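PDB 3QC0: sugar isomerase from Sinorhizobium meliloti, which binds a zinc ion in a TIM barrel of the xylose isomerase-like family and probably interconverts sugars by isomerisation. Local coordinates for residues T62-G67 with A93-D98; G68-P73 with K80-N85; R87-A92 with A126-H131; L100-G105 with V137-E142. All blocks are in the same frame, centred on the assembly; numbering follows the deposited sequence. Where two conformers were deposited one is given.

Following the chain from the N terminus, strand 60-68 opens contact 1 at 62-67 and runs on into 68-73, the first half of contact 2. Contact 2 closes a short loop when helix 75-94 reaches 80-85, and lies nested inside the larger loop that contact 1 closes at 93-98, just past the end of that helix. Contact 3, between 87-92 and 126-131, crosses both contact 1 and contact 4, pairing helix 75-94 with helix 114-135 on the outside of the barrel. Contact 4 opens at 100-105, after contact 1 has closed, and joins two adjacent barrel strands at 137-142. Together they tie three consecutive strands to the two helices that connect them.

Contact 1. Residues T62-G67 with A93-D98; sequences TGLCRG and AELGAD
Thr62 and Gly63 run past Asp98 and Ala97, the CA atoms of Thr62 and Asp98 being 5.2 Å apart, while the directions of 62-64 and 95-98 differ by 126°. Before it meets the strand, the second segment turns out of its helix through a Schellman motif, in which Gly96, with positive phi, donates from its N to Ala93 O at 3.1 Å and Ala97 N probably bonds back to Ala92 O. The side chains meet through apolar packing of Leu64 with Ala97 and Leu95. Leu64 CB packs against Ala97 CB at 4.3 Å, and Ala97 CB also lies 4.2 Å from Leu64 N. In Leu64, chi1 (177°) sets CG anti to the backbone N, and chi2 (63°) then brings CD1 to Leu95 CD1 at 4.3 Å, one methyl against another. At the lower-numbered end of the strand segment, Asp98 lies in van der Waals contact with the Thr62 backbone, its CB 4.0 Å from Thr62 O. Asp98 OD2, 4.2 Å from Thr62 CA, takes part in a salt bridge with Lys60. The Thr62 CB points away from this packing, and OG1 is hydrogen-bonded to Glu246 and Ser8. Leu95 also rests on Leu47 and Ala50 of helix 47-57, while Leu64 touches Glu91 and Ala92. The contact thus seats the turn after helix 75-94 on strand 60-68, within the beta-alpha-beta unit that continues into strand 100-103.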
# COMPACT_ATOMS: atom_id res chain seq x y z
N THR A 62 23.13 -4.59 -11.86
CA THR A 62 21.78 -5.17 -11.97
C THR A 62 20.74 -4.10 -12.30
O THR A 62 19.62 -4.42 -12.74
CB THR A 62 21.40 -5.95 -10.68
OG1 THR A 62 21.69 -5.15 -9.53
CG2 THR A 62 22.16 -7.29 -10.62
N GLY A 63 21.09 -2.84 -12.05
CA GLY A 63 20.28 -1.70 -12.41
C GLY A 63 21.04 -0.41 -12.23
O GLY A 63 22.10 -0.40 -11.57
N LEU A 64 20.52 0.66 -12.82
CA LEU A 64 20.88 2.03 -12.43
C LEU A 64 19.60 2.67 -11.87
O LEU A 64 18.54 2.62 -12.50
CB LEU A 64 21.38 2.84 -13.63
CG LEU A 64 21.72 4.31 -13.37
CD1 LEU A 64 22.89 4.48 -12.36
CD2 LEU A 64 22.03 5.04 -14.70
N CYS A 65 19.72 3.25 -10.68
CA CYS A 65 18.60 3.92 -10.03
C CYS A 65 18.75 5.44 -10.11
O CYS A 65 19.74 5.98 -9.57
CB CYS A 65 18.51 3.53 -8.58
SG CYS A 65 18.02 1.85 -8.29
N ARG A 66 17.83 6.18 -10.72
CA ARG A 66 16.64 5.71 -11.43
C ARG A 66 16.20 6.78 -12.39
O ARG A 66 16.49 7.97 -12.23
CB ARG A 66 15.47 5.39 -10.44
CG ARG A 66 14.87 6.56 -9.66
CD ARG A 66 15.71 7.04 -8.56
NE ARG A 66 14.97 7.80 -7.54
CZ ARG A 66 15.11 9.06 -7.19
NH1 ARG A 66 16.05 9.87 -7.72
NH2 ARG A 66 14.32 9.51 -6.21
N GLY A 67 15.43 6.36 -13.39
CA GLY A 67 14.64 7.26 -14.20
C GLY A 67 13.20 7.27 -13.68
O GLY A 67 12.93 6.84 -12.55
N ALA A 93 23.83 3.12 -20.20
CA ALA A 93 24.57 2.53 -21.34
C ALA A 93 26.07 2.60 -21.08
O ALA A 93 26.76 1.60 -21.26
CB ALA A 93 24.21 3.24 -22.61
N GLU A 94 26.55 3.74 -20.61
CA GLU A 94 27.99 3.91 -20.31
C GLU A 94 28.47 2.91 -19.27
O GLU A 94 29.59 2.37 -19.35
CB GLU A 94 28.27 5.32 -19.81
CG GLU A 94 29.72 5.56 -19.35
CD GLU A 94 30.75 5.33 -20.46
OE1 GLU A 94 30.46 5.64 -21.63
OE2 GLU A 94 31.84 4.82 -20.15
N LEU A 95 27.63 2.65 -18.27
CA LEU A 95 27.98 1.75 -17.19
C LEU A 95 27.67 0.27 -17.47
O LEU A 95 27.91 -0.59 -16.62
CB LEU A 95 27.30 2.20 -15.90
CG LEU A 95 27.59 3.63 -15.45
CD1 LEU A 95 26.71 4.00 -14.24
CD2 LEU A 95 29.11 3.79 -15.14
N GLY A 96 27.10 -0.03 -18.64
CA GLY A 96 26.69 -1.39 -18.99
C GLY A 96 25.60 -1.97 -18.11
O GLY A 96 25.53 -3.17 -17.92
N ALA A 97 24.75 -1.09 -17.59
CA ALA A 97 23.67 -1.55 -16.69
C ALA A 97 22.69 -2.53 -17.37
O ALA A 97 22.28 -2.35 -18.52
CB ALA A 97 22.89 -0.36 -16.10
N ASP A 98 22.28 -3.56 -16.63
CA ASP A 98 21.34 -4.54 -17.14
C ASP A 98 19.95 -3.93 -17.38
O ASP A 98 19.17 -4.45 -18.18
CB ASP A 98 21.21 -5.71 -16.18
CG ASP A 98 22.45 -6.60 -16.16
OD1 ASP A 98 23.35 -6.40 -17.01
OD2 ASP A 98 22.51 -7.52 -15.32

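Contact 2. Residues G68-P73 with K80-N85; sequences GFFPAP and KAIDDN
Asn85 grips Gly68 through both ends of its amide. Its CG lies anti to the carbonyl carbon, beside the backbone N (chi1 -83°). OD1 accepts from Gly68 N at 2.7 Å, the donor tilted somewhat from the carbonyl plane of the amide, while ND2 donates to Gly68 O at 2.9 Å along a lone pair of that oxygen. A second bond from ND2 turns back into the helix, meeting Ala81 O at 2.8 Å from well above the plane of that carbonyl; Ala81 O also accepts from Asn85 N. In Phe70, CG beside the backbone N and a chi2 of -76° together bring the CD1-CE1 side of the ring to the helix. Its plane is only 13° from that of the Asn85 amide, yet the two side chains cross obliquely, with CE1 3.5 Å from ND2. Gly68 O stands over the centre of one ring face, and Ile82 CG1 comes to the ring edge at CD1, 4.2 Å away. Ala81 CB packs tightly on the Phe69 carbonyl, 3.1 Å from its O. The chemistry settles which way the buried amide is turned: a backbone N-H faces OD1 and two carbonyl oxygens face ND2. One helix side chain therefore satisfies both polar backbone atoms of Gly68 where the chain leaves strand 60-68.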
# COMPACT_ATOMS: atom_id res chain seq x y z
N GLY A 68 12.32 7.81 -14.50
CA GLY A 68 10.91 7.94 -14.20
C GLY A 68 10.50 9.38 -14.00
O GLY A 68 10.91 10.27 -14.70
N PHE A 69 9.68 9.58 -12.96
CA PHE A 69 9.15 10.89 -12.59
C PHE A 69 8.55 11.63 -13.75
O PHE A 69 8.88 12.78 -14.03
CB PHE A 69 10.24 11.67 -11.82
CG PHE A 69 10.66 10.94 -10.60
CD1 PHE A 69 9.84 10.95 -9.49
CD2 PHE A 69 11.82 10.18 -10.57
CE1 PHE A 69 10.17 10.20 -8.33
CE2 PHE A 69 12.14 9.44 -9.44
CZ PHE A 69 11.32 9.45 -8.34
N PHE A 70 7.58 10.96 -14.41
CA PHE A 70 6.98 11.49 -15.62
C PHE A 70 5.87 12.53 -15.47
O PHE A 70 5.83 13.49 -16.24
CB PHE A 70 6.46 10.34 -16.49
CG PHE A 70 7.55 9.41 -16.96
CD1 PHE A 70 8.39 9.81 -17.98
CD2 PHE A 70 7.68 8.13 -16.45
CE1 PHE A 70 9.36 8.97 -18.42
CE2 PHE A 70 8.65 7.28 -16.91
CZ PHE A 70 9.50 7.72 -17.91
N PRO A 71 4.93 12.36 -14.52
CA PRO A 71 3.81 13.33 -14.55
C PRO A 71 4.24 14.73 -14.17
O PRO A 71 5.11 14.91 -13.30
CB PRO A 71 2.80 12.73 -13.55
CG PRO A 71 3.15 11.27 -13.45
CD PRO A 71 4.66 11.25 -13.60
N ALA A 72 3.65 15.71 -14.85
CA ALA A 72 3.89 17.13 -14.56
C ALA A 72 2.69 17.89 -15.08
O ALA A 72 1.97 17.39 -15.97
CB ALA A 72 5.23 17.64 -15.19
N PRO A 73 2.45 19.08 -14.52
CA PRO A 73 1.25 19.82 -14.87
C PRO A 73 1.22 20.40 -16.27
O PRO A 73 0.16 20.85 -16.70
CB PRO A 73 1.24 20.98 -13.86
CG PRO A 73 2.28 20.74 -12.91
CD PRO A 73 3.22 19.71 -13.45
N LYS A 80 10.65 17.89 -19.95
CA LYS A 80 11.86 17.96 -19.12
C LYS A 80 12.13 16.61 -18.44
O LYS A 80 13.28 16.12 -18.44
CB LYS A 80 11.80 19.08 -18.08
CG LYS A 80 11.92 20.47 -18.73
CD LYS A 80 11.78 21.63 -17.70
CE LYS A 80 11.79 22.99 -18.41
NZ LYS A 80 13.05 23.15 -19.21
N ALA A 81 11.10 15.97 -17.94
CA ALA A 81 11.25 14.66 -17.32
C ALA A 81 11.68 13.60 -18.34
O ALA A 81 12.60 12.82 -18.09
CB ALA A 81 9.96 14.23 -16.60
N ILE A 82 11.02 13.59 -19.49
CA ILE A 82 11.37 12.62 -20.55
C ILE A 82 12.83 12.80 -20.94
O ILE A 82 13.57 11.82 -21.07
CB ILE A 82 10.42 12.77 -21.71
CG1 ILE A 82 9.02 12.25 -21.36
CG2 ILE A 82 10.96 12.04 -22.97
CD1 ILE A 82 7.89 12.80 -22.24
N ASP A 83 13.25 14.04 -21.13
CA ASP A 83 14.61 14.30 -21.54
C ASP A 83 15.61 13.86 -20.48
O ASP A 83 16.66 13.30 -20.84
CB ASP A 83 14.78 15.76 -22.03
CG ASP A 83 15.64 15.86 -23.27
OD1 ASP A 83 15.49 15.04 -24.22
OD2 ASP A 83 16.48 16.78 -23.30
N ASP A 84 15.32 14.10 -19.17
CA ASP A 84 16.14 13.53 -18.10
C ASP A 84 16.29 12.03 -18.19
O ASP A 84 17.37 11.50 -17.95
CB ASP A 84 15.63 13.89 -16.68
CG ASP A 84 16.47 13.25 -15.56
OD1 ASP A 84 17.69 13.62 -15.48
OD2 ASP A 84 15.95 12.34 -14.83
N ASN A 85 15.20 11.33 -18.55
CA ASN A 85 15.27 9.91 -18.69
C ASN A 85 16.22 9.49 -19.83
O ASN A 85 16.86 8.45 -19.73
CB ASN A 85 13.88 9.32 -18.95
CG ASN A 85 13.08 9.11 -17.66
OD1 ASN A 85 13.12 8.01 -17.11
ND2 ASN A 85 12.36 10.15 -17.19

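Contact 3. Residues R87-A92 with A126-H131; sequences RAVDEA and AAVLPH
The imidazole of His131 meets the carboxylate of Asp90 at its edge: NE2 donates to Asp90 OD1 at 2.7 Å, with the acceptor near the ring plane. OD1 is approached on its syn side, somewhat out of the carboxylate plane, and the carboxylate and ring planes are turned 40° apart. Val89 CB sits at the same ring's edge, 3.8 Å from CD2, while Val89 CG1 approaches CD2 obliquely at 3.7 Å. The Arg87 guanidinium stands nearly perpendicular to the imidazole and has Asp90 OD2 at its own edge. There NH2 and OD2 form a salt bridge of 2.9 Å within helix 75-94, OD2 being met from above the carboxylate plane. Each oxygen of Asp90 thus holds a different partner, and the negative charge would probably favour a protonated histidine, although the nearby arginine would work against this. CG of His131 is anti to its backbone N (chi1 -164°), which directs the ring out toward helix 75-94. Deeper in, Val89 CG2 packs against Val128 CG1 at 4.0 Å, the two valines sliding past each other in opposite directions. The helix segments run at 33° with axes 10.3 Å apart at closest approach, and 126-131 is kinked at Pro130 and His131. Beneath them, Val89 and Val128 both rest on Leu139 of strand 139-141, which places the pair in the layer of helices around the barrel.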
# COMPACT_ATOMS: atom_id res chain seq x y z
N ARG A 87 18.94 11.12 -20.58
CA ARG A 87 20.24 11.21 -19.93
C ARG A 87 20.51 9.97 -19.05
O ARG A 87 21.59 9.41 -19.05
CB ARG A 87 20.34 12.48 -19.08
CG ARG A 87 20.09 13.80 -19.78
CD ARG A 87 21.23 14.22 -20.72
NE ARG A 87 21.28 13.35 -21.91
CZ ARG A 87 20.43 13.41 -22.94
NH1 ARG A 87 19.44 14.30 -22.99
NH2 ARG A 87 20.55 12.53 -23.92
N ALA A 88 19.49 9.53 -18.30
CA ALA A 88 19.61 8.36 -17.49
C ALA A 88 19.94 7.12 -18.32
O ALA A 88 20.74 6.29 -17.91
CB ALA A 88 18.33 8.14 -16.63
N VAL A 89 19.32 7.00 -19.49
CA VAL A 89 19.62 5.92 -20.41
C VAL A 89 21.07 6.00 -20.85
O VAL A 89 21.73 4.99 -20.86
CB VAL A 89 18.70 5.96 -21.63
CG1 VAL A 89 19.25 5.07 -22.79
CG2 VAL A 89 17.26 5.50 -21.24
N ASP A 90 21.54 7.20 -21.17
CA ASP A 90 22.94 7.36 -21.61
C ASP A 90 23.92 6.90 -20.50
O ASP A 90 24.95 6.27 -20.76
CB ASP A 90 23.22 8.80 -22.02
CG ASP A 90 22.46 9.23 -23.25
OD1 ASP A 90 21.80 8.40 -23.95
OD2 ASP A 90 22.53 10.44 -23.53
N GLU A 91 23.62 7.28 -19.26
CA GLU A 91 24.38 6.87 -18.10
C GLU A 91 24.38 5.35 -17.95
O GLU A 91 25.43 4.72 -17.77
CB GLU A 91 23.85 7.57 -16.84
CG GLU A 91 23.94 9.08 -16.87
CD GLU A 91 23.06 9.78 -15.86
OE1 GLU A 91 22.71 9.14 -14.85
OE2 GLU A 91 22.70 10.98 -16.10
N ALA A 92 23.20 4.74 -18.02
CA ALA A 92 23.08 3.31 -17.92
C ALA A 92 23.90 2.60 -18.98
O ALA A 92 24.53 1.58 -18.71
CB ALA A 92 21.57 2.84 -17.98
N ALA A 126 6.79 5.60 -23.32
CA ALA A 126 6.76 5.47 -24.77
C ALA A 126 7.70 6.46 -25.47
O ALA A 126 8.34 6.11 -26.47
CB ALA A 126 5.38 5.67 -25.29
N ALA A 127 7.82 7.66 -24.90
CA ALA A 127 8.67 8.70 -25.45
C ALA A 127 10.16 8.37 -25.29
O ALA A 127 10.98 8.73 -26.15
CB ALA A 127 8.36 10.09 -24.83
N VAL A 128 10.49 7.71 -24.18
CA VAL A 128 11.86 7.33 -23.86
C VAL A 128 12.30 6.06 -24.60
O VAL A 128 13.48 5.89 -24.91
CB VAL A 128 12.03 7.15 -22.33
CG1 VAL A 128 13.46 6.62 -21.96
CG2 VAL A 128 11.72 8.47 -21.58
N LEU A 129 11.35 5.16 -24.86
CA LEU A 129 11.70 3.84 -25.36
C LEU A 129 12.62 3.85 -26.57
O LEU A 129 13.61 3.12 -26.57
CB LEU A 129 10.44 3.01 -25.64
CG LEU A 129 10.03 2.10 -24.48
CD1 LEU A 129 8.60 1.53 -24.62
CD2 LEU A 129 11.07 0.98 -24.31
N PRO A 130 12.32 4.68 -27.60
CA PRO A 130 13.24 4.60 -28.77
C PRO A 130 14.70 4.91 -28.41
O PRO A 130 15.62 4.28 -28.97
CB PRO A 130 12.64 5.62 -29.75
CG PRO A 130 11.17 5.71 -29.35
CD PRO A 130 11.19 5.57 -27.86
N HIS A 131 14.90 5.86 -27.50
CA HIS A 131 16.23 6.17 -27.04
C HIS A 131 16.86 5.00 -26.30
O HIS A 131 18.01 4.66 -26.51
CB HIS A 131 16.18 7.41 -26.17
CG HIS A 131 17.51 8.03 -25.95
ND1 HIS A 131 18.04 8.94 -26.82
CD2 HIS A 131 18.40 7.91 -24.93
CE1 HIS A 131 19.22 9.33 -26.37
NE2 HIS A 131 19.47 8.70 -25.23

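Contact 4. Residues L100-G105 with V137-E142; sequences LVLVAG and VPLAIE
With CG anti to its backbone N (chi1 -167°) and an extended chain beyond (chi2 -174°), Glu142 crosses Val101 at a slant and runs alongside Val103. OE1 comes 3.6 Å from Val101 CG1 and 3.8 Å from Val103 CG2, and both methyls touch that oxygen; two conformers of this glutamate were deposited, and one is described. Its OE2 is a ligand of the zinc ion. The backbones pair as parallel strands, bonded in alternation: Leu100 N to Pro138 O, Ala140 N to Leu100 O, Leu102 N to Ala140 O at 2.8 Å, and Glu142 N to Leu102 O at 3.1 Å. A water continues the link beyond, donating to Leu102 O and to Glu142 O, the latter at 2.6 Å. On the sheet face bearing Leu100, Leu102 and Leu139, Leu100 CD2 and Leu139 CD2 lie side by side at 4.0 Å, and Leu102 CD1 touches Leu139 CB at the same distance. Val101 and Ala140 occupy the other face. Asp177, His204 and Glu248 complete the zinc site. Two neighbouring parallel strands joined by helix 114-135, with a metal ligand in the C-terminal end region of the second, are characteristic of xylose isomerase-like TIM barrels.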
# COMPACT_ATOMS: atom_id res chain seq x y z
N LEU A 100 17.65 0.15 -16.70
CA LEU A 100 17.40 1.42 -16.01
C LEU A 100 16.08 1.25 -15.26
O LEU A 100 15.06 0.98 -15.88
CB LEU A 100 17.25 2.55 -17.02
CG LEU A 100 16.89 3.91 -16.42
CD1 LEU A 100 17.94 4.43 -15.46
CD2 LEU A 100 16.54 4.96 -17.50
N VAL A 101 16.15 1.39 -13.94
CA VAL A 101 14.96 1.29 -13.12
C VAL A 101 14.13 2.57 -13.25
O VAL A 101 14.68 3.66 -13.22
CB VAL A 101 15.35 1.02 -11.65
CG1 VAL A 101 14.12 1.04 -10.74
CG2 VAL A 101 16.08 -0.34 -11.53
N LEU A 102 12.81 2.43 -13.40
CA LEU A 102 11.93 3.56 -13.55
C LEU A 102 10.97 3.63 -12.35
O LEU A 102 10.18 2.70 -12.12
CB LEU A 102 11.09 3.53 -14.84
CG LEU A 102 11.88 3.42 -16.16
CD1 LEU A 102 10.84 3.36 -17.32
CD2 LEU A 102 12.85 4.58 -16.33
N VAL A 103 11.07 4.73 -11.62
CA VAL A 103 10.17 5.08 -10.52
C VAL A 103 9.23 6.12 -11.07
O VAL A 103 9.65 7.21 -11.42
CB VAL A 103 10.98 5.59 -9.32
CG1 VAL A 103 10.04 6.09 -8.22
CG2 VAL A 103 11.87 4.50 -8.75
N ALA A 104 7.94 5.77 -11.22
CA ALA A 104 7.04 6.42 -12.20
C ALA A 104 6.81 7.91 -12.01
O ALA A 104 6.50 8.61 -12.97
CB ALA A 104 5.66 5.70 -12.24
N GLY A 105 6.85 8.37 -10.76
CA GLY A 105 6.39 9.70 -10.39
C GLY A 105 4.99 9.64 -9.86
O GLY A 105 4.19 8.81 -10.27
N VAL A 137 19.49 -0.36 -23.69
CA VAL A 137 19.21 -0.28 -22.25
C VAL A 137 17.74 -0.70 -22.00
O VAL A 137 16.81 0.06 -22.30
CB VAL A 137 19.47 1.12 -21.69
CG1 VAL A 137 19.08 1.19 -20.17
CG2 VAL A 137 20.93 1.56 -21.88
N PRO A 138 17.53 -1.91 -21.44
CA PRO A 138 16.15 -2.29 -21.04
C PRO A 138 15.61 -1.33 -20.00
O PRO A 138 16.35 -0.92 -19.12
CB PRO A 138 16.34 -3.68 -20.44
CG PRO A 138 17.61 -4.20 -21.18
CD PRO A 138 18.50 -2.99 -21.17
N LEU A 139 14.33 -0.97 -20.16
CA LEU A 139 13.67 -0.12 -19.16
C LEU A 139 12.91 -1.04 -18.22
O LEU A 139 12.08 -1.82 -18.67
CB LEU A 139 12.71 0.85 -19.84
CG LEU A 139 13.37 1.87 -20.79
CD1 LEU A 139 12.31 2.83 -21.41
CD2 LEU A 139 14.53 2.66 -20.11
N ALA A 140 13.14 -0.90 -16.92
CA ALA A 140 12.48 -1.73 -15.92
C ALA A 140 11.52 -0.88 -15.12
O ALA A 140 11.95 -0.12 -14.24
CB ALA A 140 13.53 -2.39 -14.98
N ILE A 141 10.23 -1.01 -15.41
CA ILE A 141 9.20 -0.37 -14.59
C ILE A 141 9.19 -1.07 -13.24
O ILE A 141 8.99 -2.30 -13.16
CB ILE A 141 7.81 -0.50 -15.24
CG1 ILE A 141 7.75 0.10 -16.65
CG2 ILE A 141 6.71 0.11 -14.31
CD1 ILE A 141 6.43 -0.16 -17.39
N GLU A 142 9.38 -0.28 -12.19
CA GLU A 142 9.36 -0.81 -10.82
C GLU A 142 8.01 -0.44 -10.20
O GLU A 142 7.79 0.71 -9.86
CB GLU A 142 10.51 -0.25 -9.99
CG GLU A 142 10.70 -1.01 -8.68
CD GLU A 142 11.72 -0.40 -7.76
OE1 GLU A 142 11.99 0.79 -7.90
OE2 GLU A 142 12.24 -1.16 -6.91
O HOH W 1 7.50 2.96 -11.18